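PDB 2IIZ: melanin biosynthesis protein TyrA, putative from Shewanella oneidensis, which binds heme b and probably acts as a peroxidase, being a member of the dye-decolorizing (DyP-type) peroxidase family. Local coordinates for residues A[221-226]-A[281-286]; A[87-92]-A[274-279]; A[191-196]-A[288-293]; A[148-153]-A[200-205]. One frame throughout, in Å; residues are numbered along the deposited sequence.

In the fold
Following the chain from its N terminus, contact 2 opens first, at strand 89-91, and closes on the end of helix 266-276, joining the N-terminal and C-terminal parts of the protein. Contact 4, nested inside that loop, ties the heme-binding loop 148-153 to helix 198-205. Before it closes, contact 3 opens at helix 190-193, so the two cross; contact 3 ends at the start of strand 291-301. Contact 1, which follows contact 4 in series and is nested within contact 3, links the start of helix 225-228 to the loop after helix 266-276. Contact 2 crosses both contact 1 and contact 3. Contacts 1, 2 and 4 each touch the heme, as does Thr291 of contact 3, which also meets the other three.

Contact 1. Residues A[221-226]-A[281-286]; sequences PLTSHI and AGNHDH. With HEM (protoporphyrin IX containing Fe), chain C.
Thr223 and Asp285 bring the two backbones together, their CA atoms 4.9 Å apart; parts 222-225 and 283-286 run at 35° to each other, and Thr223 O accepts a nearly straight bond from His286 N at 3.1 Å. The motif here is the His-carboxylate hydrogen bond found behind the axial histidine of many heme peroxidases: ND1 of His225 donates to Asp285 OD2 across 2.6 Å. CG of Asp285 stands anti to its backbone N (chi1 180°), and OD2 beyond it meets the donor on the syn side, 26° out of the carboxylate plane. OD1 takes the amide of Leu287, a second bond which would hold the carboxylate against rotation. Farther from the heme, Thr223 lies over one face of the His286 ring, its CB 3.7 Å from the centroid in a CH-pi contact and its CG2 nearest NE2. An alanine at His286 would keep the backbone bond but would probably leave CB and CG2 of Thr223 without the ring face they cover. Leu222 crosses the Asn283 amide, whose ND2 is held by Asp279. On the heme side of the imidazole, His225 NE2 binds the iron at 2.1 Å.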
# COMPACT_ATOMS: atom_id res chain seq x y z
N PRO A 221 13.75 -23.81 23.35
CA PRO A 221 14.71 -24.56 22.55
C PRO A 221 15.88 -23.69 22.10
O PRO A 221 15.69 -22.51 21.81
CB PRO A 221 13.90 -25.05 21.34
CG PRO A 221 12.48 -24.69 21.60
CD PRO A 221 12.47 -23.62 22.63
N LEU A 222 17.07 -24.28 22.06
CA LEU A 222 18.28 -23.54 21.70
C LEU A 222 18.23 -22.98 20.27
O LEU A 222 19.00 -22.07 19.94
CB LEU A 222 19.52 -24.40 21.92
CG LEU A 222 20.09 -24.37 23.35
CD1 LEU A 222 19.02 -24.66 24.42
CD2 LEU A 222 21.26 -25.35 23.50
N THR A 223 17.34 -23.52 19.45
CA THR A 223 17.11 -23.03 18.08
C THR A 223 15.97 -22.04 17.92
O THR A 223 15.57 -21.74 16.80
CB THR A 223 16.77 -24.22 17.16
OG1 THR A 223 15.68 -24.95 17.73
CG2 THR A 223 17.98 -25.13 16.97
N SER A 224 15.44 -21.53 19.03
CA SER A 224 14.27 -20.64 18.95
C SER A 224 14.70 -19.18 18.79
O SER A 224 15.72 -18.79 19.36
CB SER A 224 13.39 -20.78 20.19
OG SER A 224 14.11 -20.42 21.34
N HIS A 225 13.92 -18.40 18.04
CA HIS A 225 14.25 -16.99 17.79
C HIS A 225 14.65 -16.20 19.04
O HIS A 225 15.65 -15.50 19.02
CB HIS A 225 13.08 -16.26 17.10
CG HIS A 225 13.45 -14.91 16.57
ND1 HIS A 225 14.65 -14.65 15.95
CD2 HIS A 225 12.77 -13.73 16.58
CE1 HIS A 225 14.70 -13.37 15.60
NE2 HIS A 225 13.57 -12.80 15.96
N ILE A 226 13.86 -16.32 20.11
CA ILE A 226 14.03 -15.52 21.35
C ILE A 226 15.22 -15.99 22.21
O ILE A 226 15.76 -15.22 23.02
CB ILE A 226 12.74 -15.63 22.24
CG1 ILE A 226 11.50 -15.24 21.46
CG2 ILE A 226 12.79 -14.74 23.45
CD1 ILE A 226 11.68 -14.03 20.64
N ALA A 281 27.41 -24.73 19.40
CA ALA A 281 27.12 -26.15 19.17
C ALA A 281 26.15 -26.24 18.01
O ALA A 281 25.36 -27.16 17.94
CB ALA A 281 26.50 -26.80 20.41
N GLY A 282 26.22 -25.27 17.10
CA GLY A 282 25.47 -25.33 15.87
C GLY A 282 23.97 -25.31 16.07
O GLY A 282 23.25 -25.97 15.33
N ASN A 283 23.50 -24.54 17.06
CA ASN A 283 22.08 -24.27 17.24
C ASN A 283 21.78 -22.88 16.70
O ASN A 283 21.98 -21.87 17.38
CB ASN A 283 21.69 -24.35 18.71
CG ASN A 283 21.83 -25.74 19.26
OD1 ASN A 283 21.11 -26.65 18.85
ND2 ASN A 283 22.77 -25.93 20.18
N HIS A 284 21.31 -22.83 15.46
CA HIS A 284 20.97 -21.55 14.83
C HIS A 284 19.49 -21.27 14.99
O HIS A 284 18.77 -22.03 15.66
CB HIS A 284 21.42 -21.54 13.36
CG HIS A 284 20.68 -22.50 12.48
ND1 HIS A 284 21.21 -23.71 12.09
CD2 HIS A 284 19.46 -22.42 11.90
CE1 HIS A 284 20.34 -24.34 11.32
NE2 HIS A 284 19.27 -23.58 11.18
N ASP A 285 19.03 -20.18 14.38
CA ASP A 285 17.66 -19.71 14.50
C ASP A 285 16.79 -20.32 13.41
O ASP A 285 16.86 -19.96 12.23
CB ASP A 285 17.64 -18.17 14.40
CG ASP A 285 16.25 -17.57 14.52
OD1 ASP A 285 15.27 -18.31 14.56
OD2 ASP A 285 16.16 -16.34 14.58
N HIS A 286 15.94 -21.25 13.81
CA HIS A 286 15.11 -21.95 12.83
C HIS A 286 14.04 -21.10 12.17
O HIS A 286 13.41 -21.57 11.23
CB HIS A 286 14.51 -23.20 13.45
CG HIS A 286 15.48 -24.33 13.57
ND1 HIS A 286 15.09 -25.64 13.67
CD2 HIS A 286 16.84 -24.34 13.61
CE1 HIS A 286 16.16 -26.41 13.76
NE2 HIS A 286 17.23 -25.65 13.73
CHA HEM C . 11.81 -10.93 19.49
CHB HEM C . 9.87 -11.78 15.17
CHC HEM C . 13.98 -10.63 13.01
CHD HEM C . 15.77 -9.25 17.24
C1A HEM C . 10.93 -11.29 18.51
C2A HEM C . 9.60 -11.81 18.72
C3A HEM C . 9.07 -12.04 17.51
C4A HEM C . 10.05 -11.67 16.52
CMA HEM C . 7.68 -12.59 17.18
CAA HEM C . 8.94 -12.04 20.11
CBA HEM C . 8.16 -10.79 20.58
CGA HEM C . 9.09 -9.73 21.12
O1A HEM C . 9.31 -8.69 20.44
O2A HEM C . 9.64 -9.92 22.24
C1B HEM C . 10.82 -11.55 14.22
C2B HEM C . 10.63 -11.75 12.80
C3B HEM C . 11.78 -11.43 12.20
C4B HEM C . 12.71 -11.02 13.23
CMB HEM C . 9.31 -12.25 12.18
CAB HEM C . 12.16 -11.45 10.71
CBB HEM C . 11.66 -12.37 9.90
C1C HEM C . 14.82 -10.18 13.99
C2C HEM C . 16.18 -9.78 13.75
C3C HEM C . 16.69 -9.39 14.93
C4C HEM C . 15.65 -9.54 15.92
CMC HEM C . 16.84 -9.83 12.36
CAC HEM C . 18.11 -8.88 15.24
CBC HEM C . 19.09 -8.75 14.34
C1D HEM C . 14.87 -9.55 18.23
C2D HEM C . 15.06 -9.21 19.62
C3D HEM C . 13.82 -9.74 20.32
C4D HEM C . 13.02 -10.33 19.29
CMD HEM C . 16.26 -8.48 20.25
CAD HEM C . 13.47 -9.67 21.82
CBD HEM C . 13.89 -10.98 22.45
CGD HEM C . 13.88 -10.93 23.96
O1D HEM C . 12.94 -11.53 24.57
O2D HEM C . 14.80 -10.29 24.54
NA HEM C . 11.19 -11.22 17.15
NB HEM C . 12.10 -11.10 14.46
NC HEM C . 14.51 -10.03 15.31
ND HEM C . 13.67 -10.20 18.07
FE HEM C . 12.91 -10.84 16.25

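Contact 2. Residues A[87-92]-A[274-279]; sequences PAMQEG and SMVFGD. With HEM (protoporphyrin IX containing Fe), chain C.
The Phe277 ring turns its edge to strand 89-91: CB of Met89, a selenomethionine, approaches CE2 of Phe277 at 3.8 Å, and Glu91 OE2 approaches CD1 of the same ring at 3.6 Å, both near the ring plane. One face is covered from within its own segment by Val276 CG1, offset toward the rim. The His273 ring also meets that of Phe277. The Glu91 carboxylate is steeply turned against the ring, the planes 71° apart. Met89 SE lies 5.2 Å from the centroid of Phe277, almost in the ring plane, which makes this a Met-aromatic contact at the edge. The carbonyl O of Gln90, between Met89 and Glu91 in the strand, comes obliquely to Phe277 CZ. Val276 CG1, anti to its own backbone N (chi1 168°), rests against Glu91 N at 3.6 Å. The strand thus packs on the end of helix 266-276, whose Met275, also a selenomethionine, faces the heme and brings SE to 3.6 Å from C2C of the porphyrin. No hydrogen bond joins the two segments directly. Arg94 links them instead, pairing with Glu91 OE1 in a salt bridge and donating to Val276 O, so apolar and edge-on contacts give the fit while the arginine supplies the polar tie.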
# COMPACT_ATOMS: atom_id res chain seq x y z
N PRO A 87 26.72 -5.56 8.11
CA PRO A 87 27.62 -6.68 8.34
C PRO A 87 27.15 -7.96 7.61
O PRO A 87 26.54 -8.85 8.21
CB PRO A 87 27.59 -6.82 9.87
CG PRO A 87 26.16 -6.44 10.22
CD PRO A 87 25.74 -5.41 9.21
N ALA A 88 27.45 -8.04 6.32
CA ALA A 88 27.06 -9.19 5.50
C ALA A 88 27.44 -10.50 6.18
O ALA A 88 28.54 -10.63 6.72
CB ALA A 88 27.73 -9.11 4.11
N MSE A 89 26.54 -11.47 6.16
CA MSE A 89 26.90 -12.81 6.58
C MSE A 89 25.98 -13.88 6.01
O MSE A 89 24.87 -13.60 5.56
CB MSE A 89 26.99 -12.89 8.12
CG MSE A 89 25.84 -12.26 8.87
SE MSE A 89 26.08 -12.41 10.80
CE MSE A 89 26.78 -10.64 11.21
N GLN A 90 26.47 -15.11 6.03
CA GLN A 90 25.84 -16.23 5.34
C GLN A 90 26.34 -17.58 5.86
O GLN A 90 27.56 -17.78 5.98
CB GLN A 90 26.14 -16.12 3.84
CG GLN A 90 25.89 -17.39 3.03
CD GLN A 90 25.96 -17.14 1.53
OE1 GLN A 90 27.03 -16.84 1.00
NE2 GLN A 90 24.82 -17.25 0.84
N GLU A 91 25.41 -18.49 6.15
CA GLU A 91 25.75 -19.91 6.33
C GLU A 91 24.61 -20.77 5.82
O GLU A 91 23.45 -20.53 6.16
CB GLU A 91 26.05 -20.22 7.80
CG GLU A 91 26.60 -21.62 8.03
CD GLU A 91 27.25 -21.78 9.41
OE1 GLU A 91 26.51 -21.85 10.43
OE2 GLU A 91 28.50 -21.84 9.45
N GLY A 92 24.93 -21.76 4.99
CA GLY A 92 23.90 -22.53 4.28
C GLY A 92 22.94 -21.64 3.51
O GLY A 92 23.38 -20.71 2.82
N SER A 274 24.48 -14.52 16.02
CA SER A 274 23.80 -15.55 16.80
C SER A 274 22.62 -16.21 16.06
O SER A 274 22.36 -17.40 16.28
CB SER A 274 23.31 -15.00 18.13
OG SER A 274 22.35 -15.85 18.70
N MSE A 275 21.92 -15.46 15.20
CA MSE A 275 20.83 -16.04 14.40
C MSE A 275 21.34 -16.91 13.25
O MSE A 275 20.88 -18.02 13.06
CB MSE A 275 19.94 -14.95 13.80
CG MSE A 275 19.22 -14.07 14.81
SE MSE A 275 18.06 -12.81 13.97
CE MSE A 275 17.42 -13.76 12.53
N VAL A 276 22.28 -16.38 12.47
CA VAL A 276 22.79 -17.09 11.29
C VAL A 276 23.69 -18.28 11.66
O VAL A 276 23.48 -19.42 11.23
CB VAL A 276 23.60 -16.15 10.36
CG1 VAL A 276 24.40 -16.95 9.28
CG2 VAL A 276 22.67 -15.14 9.70
N PHE A 277 24.70 -17.98 12.47
CA PHE A 277 25.72 -18.94 12.85
C PHE A 277 25.40 -19.75 14.10
O PHE A 277 25.94 -20.84 14.28
CB PHE A 277 27.04 -18.20 13.01
CG PHE A 277 27.58 -17.71 11.71
CD1 PHE A 277 28.27 -18.57 10.87
CD2 PHE A 277 27.40 -16.40 11.32
CE1 PHE A 277 28.78 -18.11 9.65
CE2 PHE A 277 27.90 -15.94 10.11
CZ PHE A 277 28.60 -16.79 9.28
N GLY A 278 24.54 -19.24 14.96
CA GLY A 278 24.05 -20.01 16.10
C GLY A 278 24.97 -19.95 17.30
O GLY A 278 25.92 -19.15 17.36
N ASP A 279 24.67 -20.81 18.27
CA ASP A 279 25.28 -20.73 19.59
C ASP A 279 26.69 -21.25 19.73
O ASP A 279 27.32 -20.98 20.75
CB ASP A 279 24.40 -21.44 20.61
CG ASP A 279 24.42 -22.93 20.47
OD1 ASP A 279 25.02 -23.46 19.51
OD2 ASP A 279 23.81 -23.59 21.34
CHA HEM C . 11.81 -10.93 19.49
CHB HEM C . 9.87 -11.78 15.17
CHC HEM C . 13.98 -10.63 13.01
CHD HEM C . 15.77 -9.25 17.24
C1A HEM C . 10.93 -11.29 18.51
C2A HEM C . 9.60 -11.81 18.72
C3A HEM C . 9.07 -12.04 17.51
C4A HEM C . 10.05 -11.67 16.52
CMA HEM C . 7.68 -12.59 17.18
CAA HEM C . 8.94 -12.04 20.11
CBA HEM C . 8.16 -10.79 20.58
CGA HEM C . 9.09 -9.73 21.12
O1A HEM C . 9.31 -8.69 20.44
O2A HEM C . 9.64 -9.92 22.24
C1B HEM C . 10.82 -11.55 14.22
C2B HEM C . 10.63 -11.75 12.80
C3B HEM C . 11.78 -11.43 12.20
C4B HEM C . 12.71 -11.02 13.23
CMB HEM C . 9.31 -12.25 12.18
CAB HEM C . 12.16 -11.45 10.71
CBB HEM C . 11.66 -12.37 9.90
C1C HEM C . 14.82 -10.18 13.99
C2C HEM C . 16.18 -9.78 13.75
C3C HEM C . 16.69 -9.39 14.93
C4C HEM C . 15.65 -9.54 15.92
CMC HEM C . 16.84 -9.83 12.36
CAC HEM C . 18.11 -8.88 15.24
CBC HEM C . 19.09 -8.75 14.34
C1D HEM C . 14.87 -9.55 18.23
C2D HEM C . 15.06 -9.21 19.62
C3D HEM C . 13.82 -9.74 20.32
C4D HEM C . 13.02 -10.33 19.29
CMD HEM C . 16.26 -8.48 20.25
CAD HEM C . 13.47 -9.67 21.82
CBD HEM C . 13.89 -10.98 22.45
CGD HEM C . 13.88 -10.93 23.96
O1D HEM C . 12.94 -11.53 24.57
O2D HEM C . 14.80 -10.29 24.54
NA HEM C . 11.19 -11.22 17.15
NB HEM C . 12.10 -11.10 14.46
NC HEM C . 14.51 -10.03 15.31
ND HEM C . 13.67 -10.20 18.07
FE HEM C . 12.91 -10.84 16.25

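Contact 3. Residues A[191-196]-A[288-293]; sequences SKWHRL and MHFTSA
CG of Trp193 stands anti to its backbone N (chi1 177°) and CG of Phe290 anti to its carbonyl carbon (chi1 -61°), and from these starts the two side chains cross at about a right angle. They form a T-shaped (edge-to-face) pair: the six-membered ring of Trp193 points its edge at the face of Phe290, with the planes at 84°. Trp193 CE3 does the touching, 3.6 Å from Phe290 CG, toward the rim of the phenyl ring. A type I turn from Trp193 to Leu196 folds the chain back, and Leu196 then meets Phe290 tip to tip, its CD1 3.7 Å from CE1 of that ring. The same methyl lies over one face of the Trp193 indole, so leucine and both aromatic rings pack as one cluster. Lys192, fully extended, runs across Phe290 and sends NZ to the carbonyl O of His289 at 3.1 Å, within the carbonyl plane. Its NZ is 5.4 Å from the centroid of Phe290, at most a weak cation-pi attraction. The cluster joins helix 190-193 and its following turn to the residues leading into strand 291-301, whose first residue, Thr291, touches the heme. Trp193 NE1 donates to Thr148 O, and Ile204 of helix 198-205 also packs on Phe290. Apolar and aromatic contacts therefore carry the join, with the indole N-H satisfied outside it and one bond from the exposed Lys192 to His289 O adding a polar tie.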
# COMPACT_ATOMS: atom_id res chain seq x y z
N SER A 191 3.41 -19.76 2.86
CA SER A 191 2.79 -21.05 2.57
C SER A 191 3.49 -22.15 3.36
O SER A 191 2.83 -23.01 3.95
CB SER A 191 2.79 -21.38 1.07
OG SER A 191 4.11 -21.32 0.55
N LYS A 192 4.82 -22.10 3.36
CA LYS A 192 5.66 -23.05 4.12
C LYS A 192 5.41 -22.93 5.63
O LYS A 192 5.26 -23.93 6.32
CB LYS A 192 7.14 -22.79 3.82
CG LYS A 192 8.09 -23.84 4.39
CD LYS A 192 9.55 -23.43 4.26
CE LYS A 192 10.46 -24.48 4.89
NZ LYS A 192 11.86 -24.40 4.40
N TRP A 193 5.35 -21.69 6.12
CA TRP A 193 5.16 -21.43 7.55
C TRP A 193 3.83 -21.98 8.05
O TRP A 193 3.77 -22.66 9.08
CB TRP A 193 5.19 -19.92 7.82
CG TRP A 193 4.92 -19.53 9.25
CD1 TRP A 193 3.76 -19.02 9.76
CD2 TRP A 193 5.83 -19.64 10.35
NE1 TRP A 193 3.90 -18.79 11.10
CE2 TRP A 193 5.16 -19.17 11.49
CE3 TRP A 193 7.14 -20.07 10.49
CZ2 TRP A 193 5.76 -19.13 12.73
CZ3 TRP A 193 7.74 -20.03 11.74
CH2 TRP A 193 7.05 -19.56 12.84
N HIS A 194 2.78 -21.68 7.29
CA HIS A 194 1.43 -22.00 7.72
C HIS A 194 1.10 -23.48 7.59
O HIS A 194 0.00 -23.87 7.97
CB HIS A 194 0.38 -21.13 6.99
CG HIS A 194 0.39 -19.68 7.40
ND1 HIS A 194 0.66 -19.27 8.69
CD2 HIS A 194 0.16 -18.55 6.70
CE1 HIS A 194 0.61 -17.96 8.76
NE2 HIS A 194 0.31 -17.49 7.57
N ARG A 195 2.02 -24.30 7.06
CA ARG A 195 1.82 -25.76 7.09
C ARG A 195 2.37 -26.40 8.38
O ARG A 195 2.16 -27.58 8.63
CB ARG A 195 2.43 -26.42 5.84
CG ARG A 195 1.94 -25.77 4.56
CD ARG A 195 1.88 -26.70 3.37
NE ARG A 195 1.00 -27.83 3.59
CZ ARG A 195 0.69 -28.73 2.66
NH1 ARG A 195 1.18 -28.63 1.43
NH2 ARG A 195 -0.12 -29.73 2.97
N LEU A 196 3.08 -25.61 9.18
CA LEU A 196 3.57 -26.05 10.48
C LEU A 196 2.44 -26.24 11.50
O LEU A 196 1.60 -25.36 11.66
CB LEU A 196 4.51 -25.00 11.05
CG LEU A 196 5.84 -24.65 10.39
CD1 LEU A 196 6.44 -23.41 11.08
CD2 LEU A 196 6.77 -25.79 10.51
N MSE A 288 14.74 -18.65 10.52
CA MSE A 288 15.39 -18.34 9.26
C MSE A 288 15.10 -19.39 8.17
O MSE A 288 15.38 -19.15 6.99
CB MSE A 288 16.90 -18.20 9.46
CG MSE A 288 17.30 -17.04 10.35
SE MSE A 288 19.17 -16.53 10.14
CE MSE A 288 19.16 -15.85 8.29
N HIS A 289 14.53 -20.53 8.55
CA HIS A 289 14.11 -21.52 7.53
C HIS A 289 12.84 -21.08 6.83
O HIS A 289 12.37 -21.78 5.94
CB HIS A 289 13.84 -22.89 8.15
CG HIS A 289 14.97 -23.46 8.92
ND1 HIS A 289 14.79 -24.44 9.87
CD2 HIS A 289 16.31 -23.20 8.89
CE1 HIS A 289 15.97 -24.76 10.39
NE2 HIS A 289 16.90 -24.03 9.81
N PHE A 290 12.28 -19.94 7.23
CA PHE A 290 10.91 -19.57 6.80
C PHE A 290 10.78 -18.19 6.16
O PHE A 290 9.68 -17.83 5.70
CB PHE A 290 9.95 -19.73 7.98
CG PHE A 290 9.89 -21.15 8.50
CD1 PHE A 290 9.03 -22.06 7.93
CD2 PHE A 290 10.72 -21.56 9.54
CE1 PHE A 290 8.97 -23.37 8.38
CE2 PHE A 290 10.68 -22.86 10.00
CZ PHE A 290 9.79 -23.77 9.43
N THR A 291 11.88 -17.45 6.13
CA THR A 291 11.91 -16.11 5.56
C THR A 291 13.29 -15.83 5.06
O THR A 291 14.24 -16.43 5.54
CB THR A 291 11.55 -15.05 6.60
OG1 THR A 291 11.37 -13.79 5.96
CG2 THR A 291 12.61 -14.96 7.68
N SER A 292 13.41 -14.93 4.08
CA SER A 292 14.70 -14.60 3.48
C SER A 292 14.95 -13.11 3.49
O SER A 292 14.10 -12.33 3.02
CB SER A 292 14.74 -15.12 2.04
OG SER A 292 14.28 -16.47 1.99
N ALA A 293 16.11 -12.71 4.03
CA ALA A 293 16.49 -11.28 4.04
C ALA A 293 17.00 -10.86 2.65
O ALA A 293 18.08 -11.28 2.23
CB ALA A 293 17.56 -11.01 5.11

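Contact 4. Residues A[148-153]-A[200-205]; sequences TGFVDG and KQEDII. With HEM (protoporphyrin IX containing Fe), chain C.
Phe150 and Ile205 make the tight part of this contact, reaching toward each other tip to tip. Ile205 CD1 sits over the centre of the Phe150 ring, 3.3 Å from the centroid and 13° off the normal, a close CH-pi contact. Phe150 CG, anti to the carbonyl carbon (chi1 -75°), is placed on the side facing the helix. The buried Gln201 belongs to this close part, its OE1 at the ring edge, 3.5 Å from Phe150 CE1. Looser is the side of the partly exposed Glu202, whose CG comes only to 4.1 Å from Phe150 CZ. The polar ends find partners outside the two segments: Gln201 OE1 accepts from Lys209 NZ and its NE2 donates to Leu196 O, and Glu202 OE2 takes Lys209 N. An alanine at Phe150 would probably leave Ile205 CD1 facing a gap and take away the ring that Gln201 and Glu202 border. Residues 149-153 read Gly-Phe-Val-Asp-Gly, the GXXDG signature of DyP-type peroxidases. Beyond Phe150, Gly153 N donates to heme O1A at 3.0 Å, and Asp152 OD1 lies 3.4 Å from heme C4A, on the side of the porphyrin away from His225, in a salt bridge with Arg243 of strand 238-249. Helix 198-205 thus packs against the signature loop and also meets helix 225-228, where His225 N and Ile226 N bond to Ile204 O and Ile205 O, while Trp193 of helix 190-193 packs on both Phe150 and Ile205.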
# COMPACT_ATOMS: atom_id res chain seq x y z
N THR A 148 3.44 -13.91 10.43
CA THR A 148 3.47 -15.26 11.01
C THR A 148 2.32 -15.53 12.00
O THR A 148 2.03 -16.69 12.31
CB THR A 148 4.82 -15.56 11.71
OG1 THR A 148 5.17 -14.50 12.61
CG2 THR A 148 5.90 -15.65 10.69
N GLY A 149 1.67 -14.47 12.48
CA GLY A 149 0.56 -14.58 13.42
C GLY A 149 0.99 -14.44 14.88
O GLY A 149 0.16 -14.56 15.77
N PHE A 150 2.29 -14.20 15.11
CA PHE A 150 2.87 -13.96 16.44
C PHE A 150 3.09 -12.48 16.71
O PHE A 150 3.48 -11.75 15.80
CB PHE A 150 4.24 -14.65 16.55
CG PHE A 150 4.15 -16.15 16.71
CD1 PHE A 150 3.83 -16.95 15.62
CD2 PHE A 150 4.38 -16.75 17.94
CE1 PHE A 150 3.73 -18.31 15.75
CE2 PHE A 150 4.28 -18.14 18.08
CZ PHE A 150 3.97 -18.91 16.98
N VAL A 151 2.85 -12.05 17.94
CA VAL A 151 2.97 -10.65 18.33
C VAL A 151 4.42 -10.23 18.28
O VAL A 151 5.25 -10.87 18.90
CB VAL A 151 2.42 -10.40 19.77
CG1 VAL A 151 2.67 -8.96 20.26
CG2 VAL A 151 0.93 -10.72 19.86
N ASP A 152 4.73 -9.16 17.55
CA ASP A 152 6.10 -8.63 17.45
C ASP A 152 6.14 -7.32 18.23
O ASP A 152 5.28 -6.45 18.01
CB ASP A 152 6.46 -8.37 15.98
CG ASP A 152 7.95 -8.01 15.77
OD1 ASP A 152 8.84 -8.49 16.52
OD2 ASP A 152 8.22 -7.24 14.84
N GLY A 153 7.13 -7.18 19.12
CA GLY A 153 7.37 -5.93 19.89
C GLY A 153 7.51 -6.06 21.41
O GLY A 153 8.02 -5.16 22.10
N LYS A 200 4.95 -26.46 16.67
CA LYS A 200 6.22 -26.21 15.98
C LYS A 200 6.49 -24.73 15.82
O LYS A 200 7.63 -24.28 16.05
CB LYS A 200 6.26 -26.86 14.59
CG LYS A 200 5.95 -28.34 14.61
CD LYS A 200 6.86 -29.15 13.71
CE LYS A 200 6.79 -30.63 14.07
NZ LYS A 200 7.93 -31.39 13.52
N GLN A 201 5.46 -24.00 15.40
CA GLN A 201 5.54 -22.56 15.25
C GLN A 201 6.01 -21.97 16.56
O GLN A 201 6.95 -21.18 16.59
CB GLN A 201 4.18 -21.93 14.87
CG GLN A 201 3.61 -22.39 13.52
CD GLN A 201 2.44 -21.54 13.01
OE1 GLN A 201 2.24 -20.40 13.42
NE2 GLN A 201 1.67 -22.12 12.10
N GLU A 202 5.33 -22.35 17.64
CA GLU A 202 5.60 -21.83 18.98
C GLU A 202 7.03 -22.19 19.41
O GLU A 202 7.69 -21.40 20.07
CB GLU A 202 4.55 -22.36 19.99
CG GLU A 202 3.12 -21.87 19.63
CD GLU A 202 2.03 -22.31 20.61
OE1 GLU A 202 2.17 -23.37 21.26
OE2 GLU A 202 1.01 -21.58 20.71
N ASP A 203 7.49 -23.38 19.01
CA ASP A 203 8.83 -23.87 19.36
C ASP A 203 9.92 -23.13 18.59
O ASP A 203 11.07 -23.10 19.02
CB ASP A 203 8.93 -25.37 19.06
CG ASP A 203 8.41 -26.25 20.20
OD1 ASP A 203 7.79 -25.75 21.16
OD2 ASP A 203 8.63 -27.49 20.10
N ILE A 204 9.56 -22.54 17.46
CA ILE A 204 10.51 -21.80 16.62
C ILE A 204 10.70 -20.37 17.16
O ILE A 204 11.81 -19.80 17.15
CB ILE A 204 10.03 -21.80 15.14
CG1 ILE A 204 10.38 -23.14 14.51
CG2 ILE A 204 10.65 -20.67 14.32
CD1 ILE A 204 9.49 -23.47 13.37
N ILE A 205 9.61 -19.78 17.62
CA ILE A 205 9.69 -18.44 18.21
C ILE A 205 10.08 -18.46 19.68
O ILE A 205 10.82 -17.58 20.09
CB ILE A 205 8.41 -17.67 17.93
CG1 ILE A 205 8.46 -17.27 16.45
CG2 ILE A 205 8.31 -16.42 18.84
CD1 ILE A 205 7.16 -17.14 15.85
CHA HEM C . 11.81 -10.93 19.49
CHB HEM C . 9.87 -11.78 15.17
CHC HEM C . 13.98 -10.63 13.01
CHD HEM C . 15.77 -9.25 17.24
C1A HEM C . 10.93 -11.29 18.51
C2A HEM C . 9.60 -11.81 18.72
C3A HEM C . 9.07 -12.04 17.51
C4A HEM C . 10.05 -11.67 16.52
CMA HEM C . 7.68 -12.59 17.18
CAA HEM C . 8.94 -12.04 20.11
CBA HEM C . 8.16 -10.79 20.58
CGA HEM C . 9.09 -9.73 21.12
O1A HEM C . 9.31 -8.69 20.44
O2A HEM C . 9.64 -9.92 22.24
C1B HEM C . 10.82 -11.55 14.22
C2B HEM C . 10.63 -11.75 12.80
C3B HEM C . 11.78 -11.43 12.20
C4B HEM C . 12.71 -11.02 13.23
CMB HEM C . 9.31 -12.25 12.18
CAB HEM C . 12.16 -11.45 10.71
CBB HEM C . 11.66 -12.37 9.90
C1C HEM C . 14.82 -10.18 13.99
C2C HEM C . 16.18 -9.78 13.75
C3C HEM C . 16.69 -9.39 14.93
C4C HEM C . 15.65 -9.54 15.92
CMC HEM C . 16.84 -9.83 12.36
CAC HEM C . 18.11 -8.88 15.24
CBC HEM C . 19.09 -8.75 14.34
C1D HEM C . 14.87 -9.55 18.23
C2D HEM C . 15.06 -9.21 19.62
C3D HEM C . 13.82 -9.74 20.32
C4D HEM C . 13.02 -10.33 19.29
CMD HEM C . 16.26 -8.48 20.25
CAD HEM C . 13.47 -9.67 21.82
CBD HEM C . 13.89 -10.98 22.45
CGD HEM C . 13.88 -10.93 23.96
O1D HEM C . 12.94 -11.53 24.57
O2D HEM C . 14.80 -10.29 24.54
NA HEM C . 11.19 -11.22 17.15
NB HEM C . 12.10 -11.10 14.46
NC HEM C . 14.51 -10.03 15.31
ND HEM C . 13.67 -10.20 18.07
FE HEM C . 12.91 -10.84 16.25